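Local coordinates for N-terminal acetyltransferase-like protein (Chaetomium thermophilum, PDB 5NNP) that probably serves as the TPR-repeat auxiliary subunit of a NatA-type N-terminal acetyltransferase, at residues Asp423-Arg435 with Ile444-Glu457. Numbering follows the deposited sequence.
Sequences DLAKAAETMDYAR and INSKAAKYQLRNNE. With PO4 (phosphate ion), chain U.
Met431 lays its methyl over one face of the Tyr451 ring: CE stands 3.6 Å from the ring centroid and 19° off the normal, a CH-pi contact. Met431 SD lies above the same face of Tyr451, 4.9 Å from the ring centroid, which makes the pair a Met-aromatic contact. With CG anti to the backbone N (chi1 -166°), the chain bends at chi2 and again at chi3, and this double bend brings CE over the ring. The side chain is a knob in a hole formed by Ile444, Lys447, Ala448 and Tyr451; on its sulfur side, Ile444 CD1 comes within 3.8 Å of Met431 SD. Ala428, facing Tyr451, and Ala448, facing Asp432, permit close backbones, each CA pair being 5.0 Å apart. At one end of the interface, Arg435 CD runs alongside Asn445, 3.5 Å from its ND2, with guanidinium and amide planes perpendicular; Arg435 NH1 forms a salt bridge with Asp432 OD1, while Asn445 ND2 donates to Thr464 O. Beyond the ring, Lys450 NZ donates to O3 of a phosphate ion, probably from crystallisation; Lys447 NZ gives the same oxygen a weak bond, and Arg416 NH2 also bonds the ion. Helices 424-435 and 444-454 run antiparallel, axes 8.4 Å apart at closest approach and at 164°, consistent with a helical hairpin of the TPR-like superhelix, packed between helix 408-421, which Tyr451 and Thr430 touch, and helix 458-465, which Arg435 and Gln452 meet.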
ATOM      1  N   ASP A 423       5.494 -31.753 -10.430  1.00 61.07           N
ATOM      2  CA  ASP A 423       6.135 -31.725 -11.733  1.00 53.13           C
ATOM      3  C   ASP A 423       6.249 -30.281 -12.230  1.00 55.65           C
ATOM      4  O   ASP A 423       5.451 -29.828 -13.062  1.00 58.44           O
ATOM      5  CB  ASP A 423       5.360 -32.584 -12.730  1.00 55.35           C
ATOM      6  CG  ASP A 423       6.194 -32.974 -13.946  1.00 66.20           C
ATOM      7  OD1 ASP A 423       7.218 -32.306 -14.226  1.00 69.86           O
ATOM      8  OD2 ASP A 423       5.821 -33.953 -14.631  1.00 70.34           O
ATOM      9  N   LEU A 424       7.255 -29.573 -11.721  1.00 49.63           N
ATOM     10  CA  LEU A 424       7.475 -28.170 -12.047  1.00 42.82           C
ATOM     11  C   LEU A 424       7.757 -27.936 -13.529  1.00 44.84           C
ATOM     12  O   LEU A 424       7.279 -26.957 -14.108  1.00 45.54           O
ATOM     13  CB  LEU A 424       8.623 -27.613 -11.209  1.00 43.93           C
ATOM     14  CG  LEU A 424       8.370 -27.682  -9.699  1.00 46.85           C
ATOM     15  CD1 LEU A 424       9.512 -27.048  -8.923  1.00 47.13           C
ATOM     16  CD2 LEU A 424       7.048 -27.032  -9.330  1.00 39.70           C
ATOM     17  N   ALA A 425       8.539 -28.823 -14.134  1.00 46.63           N
ATOM     18  CA  ALA A 425       8.804 -28.770 -15.571  1.00 47.11           C
ATOM     19  C   ALA A 425       7.508 -28.806 -16.369  1.00 45.77           C
ATOM     20  O   ALA A 425       7.216 -27.901 -17.158  1.00 40.18           O
ATOM     21  CB  ALA A 425       9.702 -29.918 -15.987  1.00 52.03           C
ATOM     22  N   LYS A 426       6.733 -29.862 -16.157  1.00 45.12           N
ATOM     23  CA  LYS A 426       5.443 -30.008 -16.821  1.00 46.04           C
ATOM     24  C   LYS A 426       4.539 -28.804 -16.547  1.00 43.28           C
ATOM     25  O   LYS A 426       3.800 -28.354 -17.429  1.00 44.38           O
ATOM     26  CB  LYS A 426       4.763 -31.296 -16.364  1.00 48.00           C
ATOM     27  CG  LYS A 426       3.894 -31.953 -17.408  1.00 53.87           C
ATOM     28  CD  LYS A 426       3.094 -33.086 -16.783  1.00 56.97           C
ATOM     29  CE  LYS A 426       2.615 -34.079 -17.812  1.00 65.71           C
ATOM     30  NZ  LYS A 426       3.723 -35.004 -18.178  1.00 77.57           N
ATOM     31  N   ALA A 427       4.610 -28.277 -15.326  1.00 36.31           N
ATOM     32  CA  ALA A 427       3.769 -27.153 -14.934  1.00 31.99           C
ATOM     33  C   ALA A 427       4.138 -25.884 -15.705  1.00 47.23           C
ATOM     34  O   ALA A 427       3.262 -25.128 -16.106  1.00 47.36           O
ATOM     35  CB  ALA A 427       3.864 -26.913 -13.428  1.00 32.51           C
ATOM     36  N   ALA A 428       5.427 -25.645 -15.917  1.00 45.84           N
ATOM     37  CA  ALA A 428       5.853 -24.462 -16.663  1.00 42.16           C
ATOM     38  C   ALA A 428       5.565 -24.625 -18.160  1.00 40.44           C
ATOM     39  O   ALA A 428       5.135 -23.700 -18.836  1.00 42.14           O
ATOM     40  CB  ALA A 428       7.339 -24.169 -16.417  1.00 41.50           C
ATOM     41  N   GLU A 429       5.789 -25.815 -18.684  1.00 46.48           N
ATOM     42  CA  GLU A 429       5.469 -26.065 -20.085  1.00 44.17           C
ATOM     43  C   GLU A 429       3.977 -25.820 -20.354  1.00 43.77           C
ATOM     44  O   GLU A 429       3.619 -25.198 -21.352  1.00 44.45           O
ATOM     45  CB  GLU A 429       5.867 -27.484 -20.477  1.00 51.19           C
ATOM     46  CG  GLU A 429       5.697 -27.774 -21.965  1.00 72.10           C
ATOM     47  CD  GLU A 429       6.079 -29.204 -22.353  1.00 78.83           C
ATOM     48  OE1 GLU A 429       6.326 -30.029 -21.446  1.00 81.70           O
ATOM     49  OE2 GLU A 429       6.133 -29.495 -23.568  1.00 78.19           O
ATOM     50  N   THR A 430       3.113 -26.281 -19.448  1.00 42.34           N
ATOM     51  CA  THR A 430       1.668 -26.160 -19.632  1.00 38.69           C
ATOM     52  C   THR A 430       1.157 -24.731 -19.428  1.00 42.11           C
ATOM     53  O   THR A 430       0.272 -24.265 -20.151  1.00 44.63           O
ATOM     54  CB  THR A 430       0.917 -27.114 -18.691  1.00 40.39           C
ATOM     55  OG1 THR A 430       1.172 -28.462 -19.102  1.00 48.93           O
ATOM     56  CG2 THR A 430      -0.578 -26.871 -18.741  1.00 36.99           C
ATOM     57  N   MET A 431       1.716 -24.022 -18.456  1.00 44.68           N
ATOM     58  CA  MET A 431       1.296 -22.652 -18.220  1.00 38.06           C
ATOM     59  C   MET A 431       1.703 -21.791 -19.389  1.00 42.19           C
ATOM     60  O   MET A 431       0.982 -20.880 -19.773  1.00 45.40           O
ATOM     61  CB  MET A 431       1.897 -22.091 -16.941  1.00 33.66           C
ATOM     62  CG  MET A 431       1.233 -20.799 -16.484  1.00 36.38           C
ATOM     63  SD  MET A 431      -0.477 -21.019 -15.946  1.00 43.09           S
ATOM     64  CE  MET A 431      -0.256 -21.780 -14.341  1.00 29.60           C
ATOM     65  N   ASP A 432       2.867 -22.075 -19.957  1.00 40.03           N
ATOM     66  CA  ASP A 432       3.331 -21.307 -21.097  1.00 38.61           C
ATOM     67  C   ASP A 432       2.432 -21.583 -22.288  1.00 45.14           C
ATOM     68  O   ASP A 432       2.136 -20.675 -23.057  1.00 51.07           O
ATOM     69  CB  ASP A 432       4.780 -21.632 -21.447  1.00 39.22           C
ATOM     70  CG  ASP A 432       5.344 -20.696 -22.502  1.00 45.81           C
ATOM     71  OD1 ASP A 432       5.678 -19.541 -22.157  1.00 45.31           O
ATOM     72  OD2 ASP A 432       5.451 -21.109 -23.679  1.00 50.46           O
ATOM     73  N   TYR A 433       1.985 -22.828 -22.443  1.00 34.71           N
ATOM     74  CA  TYR A 433       1.049 -23.120 -23.518  1.00 34.63           C
ATOM     75  C   TYR A 433      -0.215 -22.288 -23.311  1.00 37.71           C
ATOM     76  O   TYR A 433      -0.719 -21.677 -24.251  1.00 39.11           O
ATOM     77  CB  TYR A 433       0.716 -24.619 -23.595  1.00 34.53           C
ATOM     78  CG  TYR A 433      -0.322 -24.955 -24.638  1.00 32.99           C
ATOM     79  CD1 TYR A 433       0.003 -24.988 -25.984  1.00 36.93           C
ATOM     80  CD2 TYR A 433      -1.634 -25.207 -24.283  1.00 39.79           C
ATOM     81  CE1 TYR A 433      -0.942 -25.279 -26.954  1.00 32.10           C
ATOM     82  CE2 TYR A 433      -2.592 -25.503 -25.243  1.00 39.81           C
ATOM     83  CZ  TYR A 433      -2.238 -25.537 -26.575  1.00 45.95           C
ATOM     84  OH  TYR A 433      -3.199 -25.827 -27.524  1.00 49.30           O
ATOM     85  N   ALA A 434      -0.705 -22.244 -22.076  1.00 36.59           N
ATOM     86  CA  ALA A 434      -1.877 -21.442 -21.753  1.00 31.11           C
ATOM     87  C   ALA A 434      -1.685 -19.984 -22.172  1.00 37.61           C
ATOM     88  O   ALA A 434      -2.594 -19.350 -22.710  1.00 41.64           O
ATOM     89  CB  ALA A 434      -2.183 -21.533 -20.261  1.00 27.45           C
ATOM     90  N   ARG A 435      -0.489 -19.465 -21.924  1.00 38.43           N
ATOM     91  CA  ARG A 435      -0.146 -18.095 -22.298  1.00 36.98           C
ATOM     92  C   ARG A 435      -0.278 -17.908 -23.804  1.00 40.41           C
ATOM     93  O   ARG A 435      -0.877 -16.948 -24.275  1.00 43.67           O
ATOM     94  CB  ARG A 435       1.277 -17.766 -21.861  1.00 34.72           C
ATOM     95  CG  ARG A 435       1.569 -16.296 -21.777  1.00 44.76           C
ATOM     96  CD  ARG A 435       3.030 -16.024 -22.078  1.00 51.11           C
ATOM     97  NE  ARG A 435       3.256 -16.082 -23.515  1.00 59.08           N
ATOM     98  CZ  ARG A 435       3.632 -17.177 -24.149  1.00 54.95           C
ATOM     99  NH1 ARG A 435       3.837 -18.285 -23.453  1.00 58.56           N
ATOM    100  NH2 ARG A 435       3.807 -17.158 -25.463  1.00 46.15           N
ATOM    101  N   ILE A 444      -1.936 -13.954 -17.692  1.00 31.02           N
ATOM    102  CA  ILE A 444      -1.443 -15.277 -18.021  1.00 36.00           C
ATOM    103  C   ILE A 444       0.053 -15.195 -18.366  1.00 37.01           C
ATOM    104  O   ILE A 444       0.806 -16.119 -18.094  1.00 38.73           O
ATOM    105  CB  ILE A 444      -2.264 -15.944 -19.177  1.00 38.83           C
ATOM    106  CG1 ILE A 444      -1.948 -17.442 -19.252  1.00 41.29           C
ATOM    107  CG2 ILE A 444      -2.051 -15.257 -20.534  1.00 30.81           C
ATOM    108  CD1 ILE A 444      -2.132 -18.163 -17.903  1.00 34.67           C
ATOM    109  N   ASN A 445       0.499 -14.075 -18.921  1.00 38.02           N
ATOM    110  CA  ASN A 445       1.925 -13.925 -19.171  1.00 34.42           C
ATOM    111  C   ASN A 445       2.702 -13.951 -17.855  1.00 38.02           C
ATOM    112  O   ASN A 445       3.742 -14.607 -17.752  1.00 35.16           O
ATOM    113  CB  ASN A 445       2.217 -12.637 -19.939  1.00 36.51           C
ATOM    114  CG  ASN A 445       3.708 -12.437 -20.210  1.00 35.50           C
ATOM    115  OD1 ASN A 445       4.437 -11.940 -19.357  1.00 37.06           O
ATOM    116  ND2 ASN A 445       4.158 -12.813 -21.408  1.00 26.63           N
ATOM    117  N   SER A 446       2.177 -13.257 -16.843  1.00 38.95           N
ATOM    118  CA  SER A 446       2.814 -13.208 -15.525  1.00 33.39           C
ATOM    119  C   SER A 446       2.860 -14.580 -14.846  1.00 35.08           C
ATOM    120  O   SER A 446       3.836 -14.919 -14.182  1.00 39.01           O
ATOM    121  CB  SER A 446       2.092 -12.207 -14.619  1.00 30.24           C
ATOM    122  OG  SER A 446       2.117 -10.903 -15.175  1.00 35.55           O
ATOM    123  N   LYS A 447       1.800 -15.356 -15.002  1.00 33.61           N
ATOM    124  CA  LYS A 447       1.746 -16.710 -14.470  1.00 37.94           C
ATOM    125  C   LYS A 447       2.821 -17.616 -15.076  1.00 42.26           C
ATOM    126  O   LYS A 447       3.484 -18.393 -14.377  1.00 39.82           O
ATOM    127  CB  LYS A 447       0.372 -17.303 -14.732  1.00 38.85           C
ATOM    128  CG  LYS A 447      -0.550 -17.202 -13.569  1.00 45.37           C
ATOM    129  CD  LYS A 447      -0.154 -18.197 -12.515  1.00 49.74           C
ATOM    130  CE  LYS A 447      -0.991 -18.001 -11.268  1.00 58.68           C
ATOM    131  NZ  LYS A 447      -0.573 -16.786 -10.505  1.00 57.75           N
ATOM    132  N   ALA A 448       2.990 -17.510 -16.386  1.00 32.07           N
ATOM    133  CA  ALA A 448       3.942 -18.364 -17.077  1.00 36.10           C
ATOM    134  C   ALA A 448       5.353 -18.039 -16.599  1.00 40.21           C
ATOM    135  O   ALA A 448       6.115 -18.931 -16.225  1.00 43.77           O
ATOM    136  CB  ALA A 448       3.815 -18.203 -18.604  1.00 31.56           C
ATOM    137  N   ALA A 449       5.691 -16.756 -16.579  1.00 38.39           N
ATOM    138  CA  ALA A 449       6.990 -16.331 -16.061  1.00 39.94           C
ATOM    139  C   ALA A 449       7.248 -16.844 -14.636  1.00 38.11           C
ATOM    140  O   ALA A 449       8.347 -17.286 -14.318  1.00 46.02           O
ATOM    141  CB  ALA A 449       7.099 -14.822 -16.100  1.00 34.13           C
ATOM    142  N   LYS A 450       6.233 -16.779 -13.785  1.00 34.37           N
ATOM    143  CA  LYS A 450       6.365 -17.206 -12.404  1.00 37.12           C
ATOM    144  C   LYS A 450       6.661 -18.690 -12.357  1.00 45.36           C
ATOM    145  O   LYS A 450       7.600 -19.133 -11.678  1.00 40.99           O
ATOM    146  CB  LYS A 450       5.098 -16.893 -11.608  1.00 37.27           C
ATOM    147  CG  LYS A 450       5.120 -17.397 -10.164  1.00 39.17           C
ATOM    148  CD  LYS A 450       3.736 -17.302  -9.532  1.00 47.22           C
ATOM    149  CE  LYS A 450       3.715 -17.827  -8.100  1.00 57.93           C
ATOM    150  NZ  LYS A 450       2.438 -17.470  -7.416  1.00 64.10           N
ATOM    151  N   TYR A 451       5.861 -19.457 -13.093  1.00 46.39           N
ATOM    152  CA  TYR A 451       6.066 -20.901 -13.179  1.00 44.18           C
ATOM    153  C   TYR A 451       7.458 -21.267 -13.716  1.00 44.12           C
ATOM    154  O   TYR A 451       8.076 -22.224 -13.261  1.00 46.13           O
ATOM    155  CB  TYR A 451       4.963 -21.535 -14.026  1.00 36.52           C
ATOM    156  CG  TYR A 451       3.763 -21.887 -13.180  1.00 42.52           C
ATOM    157  CD1 TYR A 451       3.245 -20.969 -12.282  1.00 45.99           C
ATOM    158  CD2 TYR A 451       3.171 -23.142 -13.249  1.00 49.25           C
ATOM    159  CE1 TYR A 451       2.170 -21.279 -11.484  1.00 43.99           C
ATOM    160  CE2 TYR A 451       2.086 -23.460 -12.453  1.00 48.23           C
ATOM    161  CZ  TYR A 451       1.596 -22.525 -11.569  1.00 45.36           C
ATOM    162  OH  TYR A 451       0.522 -22.832 -10.767  1.00 45.62           O
ATOM    163  N   GLN A 452       7.968 -20.485 -14.652  1.00 38.67           N
ATOM    164  CA  GLN A 452       9.301 -20.732 -15.166  1.00 36.92           C
ATOM    165  C   GLN A 452      10.366 -20.458 -14.099  1.00 41.55           C
ATOM    166  O   GLN A 452      11.319 -21.240 -13.950  1.00 42.79           O
ATOM    167  CB  GLN A 452       9.524 -19.901 -16.431  1.00 38.13           C
ATOM    168  CG  GLN A 452       8.692 -20.421 -17.614  1.00 35.81           C
ATOM    169  CD  GLN A 452       8.602 -19.453 -18.785  1.00 44.50           C
ATOM    170  OE1 GLN A 452       9.004 -18.291 -18.679  1.00 49.51           O
ATOM    171  NE2 GLN A 452       8.069 -19.930 -19.914  1.00 40.61           N
ATOM    172  N   LEU A 453      10.197 -19.370 -13.346  1.00 40.80           N
ATOM    173  CA  LEU A 453      11.073 -19.094 -12.209  1.00 44.10           C
ATOM    174  C   LEU A 453      10.958 -20.185 -11.142  1.00 45.25           C
ATOM    175  O   LEU A 453      11.948 -20.574 -10.534  1.00 46.12           O
ATOM    176  CB  LEU A 453      10.761 -17.728 -11.595  1.00 40.24           C
ATOM    177  CG  LEU A 453      11.014 -16.514 -12.487  1.00 39.77           C
ATOM    178  CD1 LEU A 453      10.530 -15.269 -11.797  1.00 42.25           C
ATOM    179  CD2 LEU A 453      12.483 -16.386 -12.820  1.00 42.29           C
ATOM    180  N   ARG A 454       9.745 -20.669 -10.909  1.00 44.80           N
ATOM    181  CA  ARG A 454       9.556 -21.792  -9.998  1.00 47.04           C
ATOM    182  C   ARG A 454      10.300 -23.030 -10.497  1.00 48.11           C
ATOM    183  O   ARG A 454      10.685 -23.883  -9.700  1.00 57.00           O
ATOM    184  CB  ARG A 454       8.068 -22.105  -9.820  1.00 40.04           C
ATOM    185  CG  ARG A 454       7.315 -21.068  -9.023  1.00 43.77           C
ATOM    186  CD  ARG A 454       7.929 -20.897  -7.650  1.00 42.80           C
ATOM    187  NE  ARG A 454       7.270 -19.857  -6.864  1.00 51.35           N
ATOM    188  CZ  ARG A 454       6.184 -20.044  -6.119  1.00 52.26           C
ATOM    189  NH1 ARG A 454       5.605 -21.230  -6.068  1.00 53.31           N
ATOM    190  NH2 ARG A 454       5.673 -19.037  -5.426  1.00 58.62           N
ATOM    191  N   ASN A 455      10.502 -23.119 -11.811  1.00 40.06           N
ATOM    192  CA  ASN A 455      11.300 -24.190 -12.405  1.00 40.72           C
ATOM    193  C   ASN A 455      12.763 -23.774 -12.611  1.00 44.25           C
ATOM    194  O   ASN A 455      13.509 -24.411 -13.340  1.00 41.45           O
ATOM    195  CB  ASN A 455      10.690 -24.628 -13.730  1.00 43.76           C
ATOM    196  CG  ASN A 455      11.261 -25.930 -14.232  1.00 44.59           C
ATOM    197  OD1 ASN A 455      11.605 -26.808 -13.455  1.00 52.63           O
ATOM    198  ND2 ASN A 455      11.350 -26.067 -15.539  1.00 42.81           N
ATOM    199  N   ASN A 456      13.146 -22.694 -11.946  1.00 40.24           N
ATOM    200  CA  ASN A 456      14.484 -22.146 -12.000  1.00 41.74           C
ATOM    201  C   ASN A 456      14.960 -21.764 -13.386  1.00 48.19           C
ATOM    202  O   ASN A 456      16.157 -21.807 -13.641  1.00 53.16           O
ATOM    203  CB  ASN A 456      15.481 -23.116 -11.379  1.00 46.32           C
ATOM    204  CG  ASN A 456      15.326 -23.223  -9.883  1.00 55.16           C
ATOM    205  OD1 ASN A 456      14.584 -22.458  -9.274  1.00 54.09           O
ATOM    206  ND2 ASN A 456      16.032 -24.174  -9.277  1.00 60.70           N
ATOM    207  N   GLU A 457      14.046 -21.353 -14.268  1.00 43.42           N
ATOM    208  CA  GLU A 457      14.456 -20.876 -15.591  1.00 45.34           C
ATOM    209  C   GLU A 457      14.427 -19.353 -15.692  1.00 49.20           C
ATOM    210  O   GLU A 457      13.590 -18.785 -16.402  1.00 52.22           O
ATOM    211  CB  GLU A 457      13.569 -21.468 -16.679  1.00 46.04           C
ATOM    212  CG  GLU A 457      13.732 -22.959 -16.893  1.00 48.48           C
ATOM    213  CD  GLU A 457      12.687 -23.501 -17.839  1.00 55.85           C
ATOM    214  OE1 GLU A 457      12.971 -23.576 -19.056  1.00 62.43           O
ATOM    215  OE2 GLU A 457      11.573 -23.838 -17.373  1.00 54.78           O
TER
HETATM  216  P   PO4 U 813      -0.484 -20.083  -8.418  1.00 91.65           P
HETATM  217  O1  PO4 U 813      -0.102 -21.225  -9.326  1.00 91.90           O
HETATM  218  O2  PO4 U 813      -0.375 -20.560  -6.986  1.00 96.43           O
HETATM  219  O3  PO4 U 813       0.449 -18.908  -8.619  1.00 90.57           O
HETATM  220  O4  PO4 U 813      -1.897 -19.655  -8.738  1.00 92.08           O